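Local atomic coordinates of acetyl-CoA acetyltransferase A (Ascaris suum, PDB entry 6BJA), a protein that probably catalyses acetyl transfer between acyl-CoA thioesters, as a coenzyme A-binding member of the thiolase family active in lipid metabolism. Residues A54-V60 / R114-L120; A128-V132 / Q143-L148. Numbering follows the deposited sequence.

Contact 1 (A54-V60 / R114-L120)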
ATOM      1  N   ALA A  54      28.596  32.082  10.552  1.00 20.83           N
ATOM      2  CA  ALA A  54      29.280  32.604   9.368  1.00 21.01           C
ATOM      3  C   ALA A  54      28.892  31.901   8.065  1.00 19.79           C
ATOM      4  O   ALA A  54      29.254  32.359   6.977  1.00 20.96           O
ATOM      5  CB  ALA A  54      30.765  32.509   9.565  1.00 25.82           C
ATOM      6  N   ILE A  55      28.185  30.783   8.176  1.00 19.37           N
ATOM      7  CA  ILE A  55      27.810  30.000   6.999  1.00 17.77           C
ATOM      8  C   ILE A  55      26.650  30.680   6.280  1.00 20.06           C
ATOM      9  O   ILE A  55      25.587  30.859   6.873  1.00 21.06           O
ATOM     10  CB  ILE A  55      27.402  28.572   7.380  1.00 17.68           C
ATOM     11  CG1 ILE A  55      28.473  27.886   8.242  1.00 21.60           C
ATOM     12  CG2 ILE A  55      27.101  27.768   6.105  1.00 20.62           C
ATOM     13  CD1 ILE A  55      29.855  27.789   7.606  1.00 24.03           C
ATOM     14  N   GLU A  56      26.852  31.041   5.011  1.00 17.98           N
ATOM     15  CA  GLU A  56      25.893  31.883   4.276  1.00 19.10           C
ATOM     16  C   GLU A  56      24.876  31.097   3.450  1.00 20.87           C
ATOM     17  O   GLU A  56      23.775  31.589   3.157  1.00 19.97           O
ATOM     18  CB  GLU A  56      26.641  32.856   3.356  1.00 19.89           C
ATOM     19  CG  GLU A  56      27.465  33.871   4.146  1.00 21.55           C
ATOM     20  CD  GLU A  56      28.509  34.622   3.330  1.00 30.25           C
ATOM     21  OE1 GLU A  56      28.702  34.335   2.144  1.00 28.24           O
ATOM     22  OE2 GLU A  56      29.157  35.527   3.898  1.00 47.51           O
ATOM     23  N   GLU A  57      25.270  29.894   3.046  1.00 17.53           N
ATOM     24  CA  GLU A  57      24.437  28.981   2.262  1.00 18.75           C
ATOM     25  C   GLU A  57      24.716  27.542   2.621  1.00 17.68           C
ATOM     26  O   GLU A  57      25.857  27.200   2.913  1.00 18.17           O
ATOM     27  CB  GLU A  57      24.691  29.079   0.757  1.00 25.67           C
ATOM     28  CG  GLU A  57      24.221  30.285   0.090  1.00 28.22           C
ATOM     29  CD  GLU A  57      24.135  30.103  -1.433  1.00 28.46           C
ATOM     30  OE1 GLU A  57      23.994  28.946  -1.931  1.00 23.88           O
ATOM     31  OE2 GLU A  57      24.208  31.131  -2.125  1.00 29.09           O
ATOM     32  N   THR A  58      23.680  26.712   2.521  1.00 17.11           N
ATOM     33  CA  THR A  58      23.777  25.267   2.703  1.00 16.93           C
ATOM     34  C   THR A  58      23.253  24.594   1.456  1.00 17.51           C
ATOM     35  O   THR A  58      22.088  24.793   1.112  1.00 18.57           O
ATOM     36  CB  THR A  58      22.980  24.840   3.905  1.00 21.33           C
ATOM     37  OG1 THR A  58      23.482  25.553   5.049  1.00 19.98           O
ATOM     38  CG2 THR A  58      23.093  23.341   4.155  1.00 20.65           C
ATOM     39  N   ILE A  59      24.111  23.846   0.767  1.00 15.68           N
ATOM     40  CA  ILE A  59      23.755  23.258  -0.526  1.00 15.80           C
ATOM     41  C   ILE A  59      23.909  21.755  -0.390  1.00 16.20           C
ATOM     42  O   ILE A  59      25.005  21.282  -0.120  1.00 15.66           O
ATOM     43  CB  ILE A  59      24.655  23.756  -1.677  1.00 16.40           C
ATOM     44  CG1 ILE A  59      24.741  25.276  -1.686  1.00 19.09           C
ATOM     45  CG2 ILE A  59      24.154  23.210  -3.023  1.00 18.40           C
ATOM     46  CD1 ILE A  59      25.819  25.833  -2.554  1.00 22.05           C
ATOM     47  N   VAL A  60      22.825  21.015  -0.592  1.00 15.80           N
ATOM     48  CA  VAL A  60      22.800  19.587  -0.294  1.00 16.07           C
ATOM     49  C   VAL A  60      22.392  18.727  -1.462  1.00 15.24           C
ATOM     50  O   VAL A  60      21.294  18.874  -2.000  1.00 15.61           O
ATOM     51  CB  VAL A  60      21.826  19.262   0.848  1.00 14.59           C
ATOM     52  CG1 VAL A  60      21.912  17.767   1.190  1.00 16.19           C
ATOM     53  CG2 VAL A  60      22.120  20.111   2.075  1.00 15.57           C
ATOM     54  N   ARG A 114      28.752  35.057  -2.515  1.00 24.12           N
ATOM     55  CA  ARG A 114      29.006  34.482  -1.185  1.00 27.44           C
ATOM     56  C   ARG A 114      30.481  34.469  -0.829  1.00 28.16           C
ATOM     57  O   ARG A 114      31.354  34.472  -1.706  1.00 27.42           O
ATOM     58  CB  ARG A 114      28.501  33.040  -1.107  1.00 23.08           C
ATOM     59  CG  ARG A 114      27.056  32.847  -1.390  1.00 23.34           C
ATOM     60  CD  ARG A 114      26.173  33.676  -0.498  1.00 24.46           C
ATOM     61  NE  ARG A 114      24.778  33.286  -0.622  1.00 26.18           N
ATOM     62  CZ  ARG A 114      23.771  33.899  -0.020  1.00 23.99           C
ATOM     63  NH1 ARG A 114      24.007  34.937   0.780  1.00 29.20           N
ATOM     64  NH2 ARG A 114      22.531  33.474  -0.187  1.00 26.31           N
ATOM     65  N   ARG A 115      30.743  34.406   0.478  1.00 23.91           N
ATOM     66  CA  ARG A 115      32.096  34.280   1.006  1.00 26.14           C
ATOM     67  C   ARG A 115      32.336  32.911   1.623  1.00 21.63           C
ATOM     68  O   ARG A 115      33.451  32.414   1.599  1.00 21.88           O
ATOM     69  CB  ARG A 115      32.360  35.350   2.064  1.00 28.74           C
ATOM     70  CG  ARG A 115      32.598  36.753   1.512  1.00 36.04           C
ATOM     71  CD  ARG A 115      32.350  37.809   2.597  1.00 35.84           C
ATOM     72  NE  ARG A 115      33.344  37.821   3.673  1.00 42.67           N
ATOM     73  CZ  ARG A 115      34.471  38.529   3.650  1.00 40.79           C
ATOM     74  NH1 ARG A 115      35.307  38.481   4.671  1.00 49.37           N
ATOM     75  NH2 ARG A 115      34.778  39.275   2.598  1.00 53.24           N
ATOM     76  N   ILE A 116      31.295  32.345   2.227  1.00 21.17           N
ATOM     77  CA  ILE A 116      31.411  31.117   3.019  1.00 19.27           C
ATOM     78  C   ILE A 116      30.175  30.256   2.810  1.00 20.44           C
ATOM     79  O   ILE A 116      29.069  30.703   3.043  1.00 20.13           O
ATOM     80  CB  ILE A 116      31.548  31.411   4.524  1.00 19.85           C
ATOM     81  CG1 ILE A 116      32.752  32.318   4.788  1.00 22.69           C
ATOM     82  CG2 ILE A 116      31.689  30.102   5.299  1.00 20.20           C
ATOM     83  CD1 ILE A 116      32.747  32.928   6.183  1.00 25.88           C
ATOM     84  N   VAL A 117      30.350  29.011   2.369  1.00 19.85           N
ATOM     85  CA  VAL A 117      29.206  28.129   2.235  1.00 20.53           C
ATOM     86  C   VAL A 117      29.555  26.726   2.697  1.00 19.59           C
ATOM     87  O   VAL A 117      30.738  26.376   2.796  1.00 20.05           O
ATOM     88  CB  VAL A 117      28.688  28.045   0.783  1.00 22.43           C
ATOM     89  CG1 VAL A 117      28.409  29.444   0.191  1.00 20.35           C
ATOM     90  CG2 VAL A 117      29.639  27.321  -0.068  1.00 20.28           C
ATOM     91  N   VAL A 118      28.527  25.939   2.994  1.00 16.66           N
ATOM     92  CA  VAL A 118      28.730  24.517   3.225  1.00 16.09           C
ATOM     93  C   VAL A 118      28.037  23.738   2.104  1.00 17.17           C
ATOM     94  O   VAL A 118      26.874  24.002   1.762  1.00 16.78           O
ATOM     95  CB  VAL A 118      28.238  24.076   4.633  1.00 17.15           C
ATOM     96  CG1 VAL A 118      26.722  24.186   4.818  1.00 20.47           C
ATOM     97  CG2 VAL A 118      28.746  22.640   4.915  1.00 17.99           C
ATOM     98  N   ALA A 119      28.795  22.829   1.489  1.00 16.74           N
ATOM     99  CA  ALA A 119      28.308  21.989   0.409  1.00 14.47           C
ATOM    100  C   ALA A 119      28.429  20.541   0.861  1.00 15.27           C
ATOM    101  O   ALA A 119      29.489  20.121   1.337  1.00 16.05           O
ATOM    102  CB  ALA A 119      29.109  22.238  -0.837  1.00 16.70           C
ATOM    103  N   LEU A 120      27.362  19.770   0.718  1.00 14.09           N
ATOM    104  CA  LEU A 120      27.362  18.405   1.195  1.00 14.25           C
ATOM    105  C   LEU A 120      26.428  17.507   0.399  1.00 14.66           C
ATOM    106  O   LEU A 120      25.666  17.961  -0.456  1.00 14.26           O
ATOM    107  CB  LEU A 120      26.966  18.386   2.679  1.00 14.73           C
ATOM    108  CG  LEU A 120      25.562  18.866   3.014  1.00 14.79           C
ATOM    109  CD1 LEU A 120      24.879  17.909   3.948  1.00 16.30           C
ATOM    110  CD2 LEU A 120      25.603  20.276   3.569  1.00 16.49           C
TER

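Contact 2 (A128-V132 / Q143-L148)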
ATOM      1  N   ALA A 128      14.387   4.841   1.734  1.00 16.49           N
ATOM      2  CA  ALA A 128      13.640   5.110   0.508  1.00 18.57           C
ATOM      3  C   ALA A 128      12.367   4.266   0.507  1.00 17.98           C
ATOM      4  O   ALA A 128      12.421   3.051   0.728  1.00 20.14           O
ATOM      5  CB  ALA A 128      14.497   4.792  -0.686  1.00 18.39           C
ATOM      6  N   PRO A 129      11.205   4.885   0.253  1.00 18.05           N
ATOM      7  CA  PRO A 129       9.952   4.147   0.388  1.00 17.77           C
ATOM      8  C   PRO A 129       9.488   3.467  -0.882  1.00 18.06           C
ATOM      9  O   PRO A 129      10.195   3.478  -1.884  1.00 18.50           O
ATOM     10  CB  PRO A 129       8.969   5.241   0.780  1.00 18.03           C
ATOM     11  CG  PRO A 129       9.442   6.420  -0.057  1.00 18.49           C
ATOM     12  CD  PRO A 129      10.968   6.320   0.018  1.00 19.75           C
ATOM     13  N   PHE A 130       8.287   2.897  -0.810  1.00 18.75           N
ATOM     14  CA  PHE A 130       7.575   2.418  -1.975  1.00 18.53           C
ATOM     15  C   PHE A 130       6.449   3.385  -2.267  1.00 17.89           C
ATOM     16  O   PHE A 130       5.979   4.066  -1.362  1.00 18.68           O
ATOM     17  CB  PHE A 130       7.022   1.010  -1.762  1.00 19.81           C
ATOM     18  CG  PHE A 130       8.080  -0.005  -1.449  1.00 20.01           C
ATOM     19  CD1 PHE A 130       8.741  -0.662  -2.463  1.00 20.45           C
ATOM     20  CD2 PHE A 130       8.404  -0.285  -0.149  1.00 21.73           C
ATOM     21  CE1 PHE A 130       9.721  -1.584  -2.170  1.00 21.75           C
ATOM     22  CE2 PHE A 130       9.384  -1.207   0.141  1.00 23.78           C
ATOM     23  CZ  PHE A 130      10.029  -1.852  -0.878  1.00 21.62           C
ATOM     24  N   TYR A 131       6.025   3.430  -3.527  1.00 18.79           N
ATOM     25  CA  TYR A 131       4.997   4.357  -3.972  1.00 19.21           C
ATOM     26  C   TYR A 131       3.702   3.648  -4.345  1.00 20.67           C
ATOM     27  O   TYR A 131       3.708   2.682  -5.101  1.00 21.48           O
ATOM     28  CB  TYR A 131       5.484   5.139  -5.201  1.00 17.93           C
ATOM     29  CG  TYR A 131       6.818   5.852  -5.063  1.00 17.34           C
ATOM     30  CD1 TYR A 131       7.150   6.521  -3.896  1.00 18.71           C
ATOM     31  CD2 TYR A 131       7.720   5.897  -6.126  1.00 18.50           C
ATOM     32  CE1 TYR A 131       8.335   7.202  -3.783  1.00 18.72           C
ATOM     33  CE2 TYR A 131       8.908   6.571  -6.025  1.00 18.49           C
ATOM     34  CZ  TYR A 131       9.213   7.226  -4.842  1.00 16.80           C
ATOM     35  OH  TYR A 131      10.393   7.918  -4.719  1.00 18.67           O
ATOM     36  N   VAL A 132       2.603   4.166  -3.811  1.00 19.00           N
ATOM     37  CA  VAL A 132       1.242   3.882  -4.283  1.00 21.52           C
ATOM     38  C   VAL A 132       0.784   5.049  -5.141  1.00 21.62           C
ATOM     39  O   VAL A 132       0.847   6.188  -4.697  1.00 21.35           O
ATOM     40  CB  VAL A 132       0.274   3.708  -3.109  1.00 21.50           C
ATOM     41  CG1 VAL A 132      -1.139   3.436  -3.585  1.00 27.94           C
ATOM     42  CG2 VAL A 132       0.732   2.586  -2.194  1.00 29.22           C
ATOM     43  N   GLN A 143       1.161  -2.187  -9.219  1.00 28.75           N
ATOM     44  CA  GLN A 143       2.478  -2.460  -8.666  1.00 30.38           C
ATOM     45  C   GLN A 143       2.862  -1.373  -7.677  1.00 27.05           C
ATOM     46  O   GLN A 143       2.651  -0.183  -7.942  1.00 29.66           O
ATOM     47  CB  GLN A 143       3.517  -2.536  -9.785  1.00 36.09           C
ATOM     48  CG  GLN A 143       4.802  -3.223  -9.387  1.00 40.64           C
ATOM     49  CD  GLN A 143       4.692  -4.738  -9.449  1.00 42.90           C
ATOM     50  OE1 GLN A 143       4.073  -5.286 -10.362  1.00 55.70           O
ATOM     51  NE2 GLN A 143       5.293  -5.419  -8.489  1.00 46.67           N
ATOM     52  N   LEU A 144       3.374  -1.774  -6.512  1.00 25.16           N
ATOM     53  CA  LEU A 144       4.034  -0.850  -5.601  1.00 26.36           C
ATOM     54  C   LEU A 144       5.422  -0.597  -6.147  1.00 30.64           C
ATOM     55  O   LEU A 144       6.196  -1.527  -6.318  1.00 36.45           O
ATOM     56  CB  LEU A 144       4.125  -1.432  -4.192  1.00 29.70           C
ATOM     57  CG  LEU A 144       3.449  -0.739  -3.031  1.00 39.94           C
ATOM     58  CD1 LEU A 144       2.027  -0.435  -3.385  1.00 38.73           C
ATOM     59  CD2 LEU A 144       3.519  -1.664  -1.833  1.00 42.80           C
ATOM     60  N   VAL A 145       5.721   0.657  -6.436  1.00 21.72           N
ATOM     61  CA  VAL A 145       6.957   1.036  -7.103  1.00 19.70           C
ATOM     62  C   VAL A 145       8.027   1.276  -6.049  1.00 18.99           C
ATOM     63  O   VAL A 145       7.776   1.937  -5.052  1.00 20.22           O
ATOM     64  CB  VAL A 145       6.751   2.296  -7.936  1.00 20.13           C
ATOM     65  CG1 VAL A 145       8.065   2.778  -8.545  1.00 22.22           C
ATOM     66  CG2 VAL A 145       5.708   2.043  -9.012  1.00 28.09           C
ATOM     67  N   ASP A 146       9.219   0.732  -6.292  1.00 21.59           N
ATOM     68  CA  ASP A 146      10.359   0.910  -5.395  1.00 19.55           C
ATOM     69  C   ASP A 146      11.119   2.185  -5.740  1.00 18.00           C
ATOM     70  O   ASP A 146      11.646   2.316  -6.837  1.00 19.53           O
ATOM     71  CB  ASP A 146      11.269  -0.308  -5.505  1.00 21.59           C
ATOM     72  CG  ASP A 146      12.320  -0.366  -4.417  1.00 23.90           C
ATOM     73  OD1 ASP A 146      12.712   0.700  -3.908  1.00 23.72           O
ATOM     74  OD2 ASP A 146      12.730  -1.491  -4.043  1.00 21.50           O
ATOM     75  N   ALA A 147      11.158   3.135  -4.812  1.00 18.72           N
ATOM     76  CA  ALA A 147      11.864   4.388  -5.031  1.00 19.43           C
ATOM     77  C   ALA A 147      13.307   4.150  -5.470  1.00 16.33           C
ATOM     78  O   ALA A 147      13.832   4.889  -6.290  1.00 16.96           O
ATOM     79  CB  ALA A 147      11.845   5.247  -3.765  1.00 19.83           C
ATOM     80  N   LEU A 148      13.947   3.135  -4.905  1.00 16.83           N
ATOM     81  CA  LEU A 148      15.348   2.864  -5.234  1.00 16.00           C
ATOM     82  C   LEU A 148      15.528   2.557  -6.701  1.00 18.65           C
ATOM     83  O   LEU A 148      16.480   3.010  -7.331  1.00 19.79           O
ATOM     84  CB  LEU A 148      15.884   1.700  -4.405  1.00 17.34           C
ATOM     85  CG  LEU A 148      15.952   1.846  -2.901  1.00 21.21           C
ATOM     86  CD1 LEU A 148      16.272   0.487  -2.314  1.00 22.08           C
ATOM     87  CD2 LEU A 148      17.015   2.846  -2.528  1.00 22.63           C
TER

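Contact 1 (A54-V60 / R114-L120)
Two neighbouring parallel strands, 57-61 and 116-124, meet in the beta sheet of the N-terminal half of the thiolase fold, between strand 87-92 and strand 257-267; their short axes run 4.9 Å apart at 10°. The ladder is read from its bonds: Val-118 N donates to Glu-57 O (3.0 Å), Ile-59 N to Val-118 O (2.9 Å) and Leu-120 N to Ile-59 O (2.9 Å). The opposite edge of 57-60 is satisfied by strand 87-92, where Thr-58 and Val-60 find backbone partners, and Thr-58 OG1 bonds Ser-77. Ile-116 O accepts from Glu-56 N (3.0 Å); Glu-57 N lies 3.9 Å from Ile-116 O and has no partner in the model. At the start of the ladder the Glu-56 carboxylate adds to the main-chain bonds: OE1 accepts from Arg-115 N at 2.6 Å and weakly from Ile-116 N at 3.3 Å. The Arg-115 guanidinium turns away to Glu-269 and Glu-273. Apolar packing on the Thr-58 and Val-60 face includes Ile-55 CG2 against Val-118 CG1 (3.8 Å), while helix 97-110 covers Ile-59 and Ala-119. There, Arg-114 NE meets Glu-57 OE2 in a salt bridge whose hydrogen bond is nearly linear (2.7 Å, 178° at the hydrogen).

Contact 2 (A128-V132 / Q143-L148)
A short antiparallel beta ribbon, closed by a ten-residue loop and running straight into helix 147-153, joins 128-132 to 143-148; the end-to-end directions differ by 162°. Backbone hydrogen bonds define it. Tyr-131 and Val-145 form a hydrogen-bonded pair, with Tyr-131 N to Val-145 O at 2.8 Å and Val-145 N to Tyr-131 O at 3.2 Å, and Phe-130 faces Asp-146 as the adjoining non-hydrogen-bonded pair. Ala-147 N then donates to Pro-129 O (3.1 Å), tying the first turn of the helix to the ribbon.

Apolar contacts gather around the two aromatic residues and at the ends of the ribbon. Beside Tyr-131, its CD2 lies 4.0 Å from Val-145 CG1 and its CZ 3.5 Å from Ala-147 CB. Beside Phe-130, its CB approaches Leu-144 CG at 4.2 Å; farther along, Val-132 CG2 touches Leu-144 CD1 at 3.5 Å. At the helix end, Ala-128 CB packs on Leu-148 CD2 (3.7 Å), a side chain about 6 Å from bound coenzyme A.

Polar side chains look largely beyond the ribbon. Tyr-131 OH bonds Asp-151, and Arg-134 of the second subunit makes a salt bridge with Asp-146 and a cation-pi contact with Phe-130. Residues 130-132 also pair antiparallel with a strand of that subunit, while Leu-144 packs on Leu-144 of the third and makes backbone hydrogen bonds to that chain, consistent with the tetramerisation loop of tetrameric thiolases. Asp-146 is in addition the N-cap of helix 147-153: its OD1 accepts from Leu-148 N at 2.9 Å.

Both contacts are buried, but by different means. Contact 1 lies within the main sheet, flanked by further strands and by helix 97-110 of its own chain; contact 2 sits farther from the chain centre, about 23 Å against 18 Å, and nine of its residues are within reach of the second subunit. They share no element, though strand 116-124 of contact 1 is followed directly by strand 130-132 of contact 2. Their centres are 32 Å apart and their nearest atoms about 15 Å, so neither touches the other. A parallel ladder with charged residues at its start buries 726 Å²; the antiparallel ribbon buries 499 Å², and its charged Asp-146 is paired across the subunit interface.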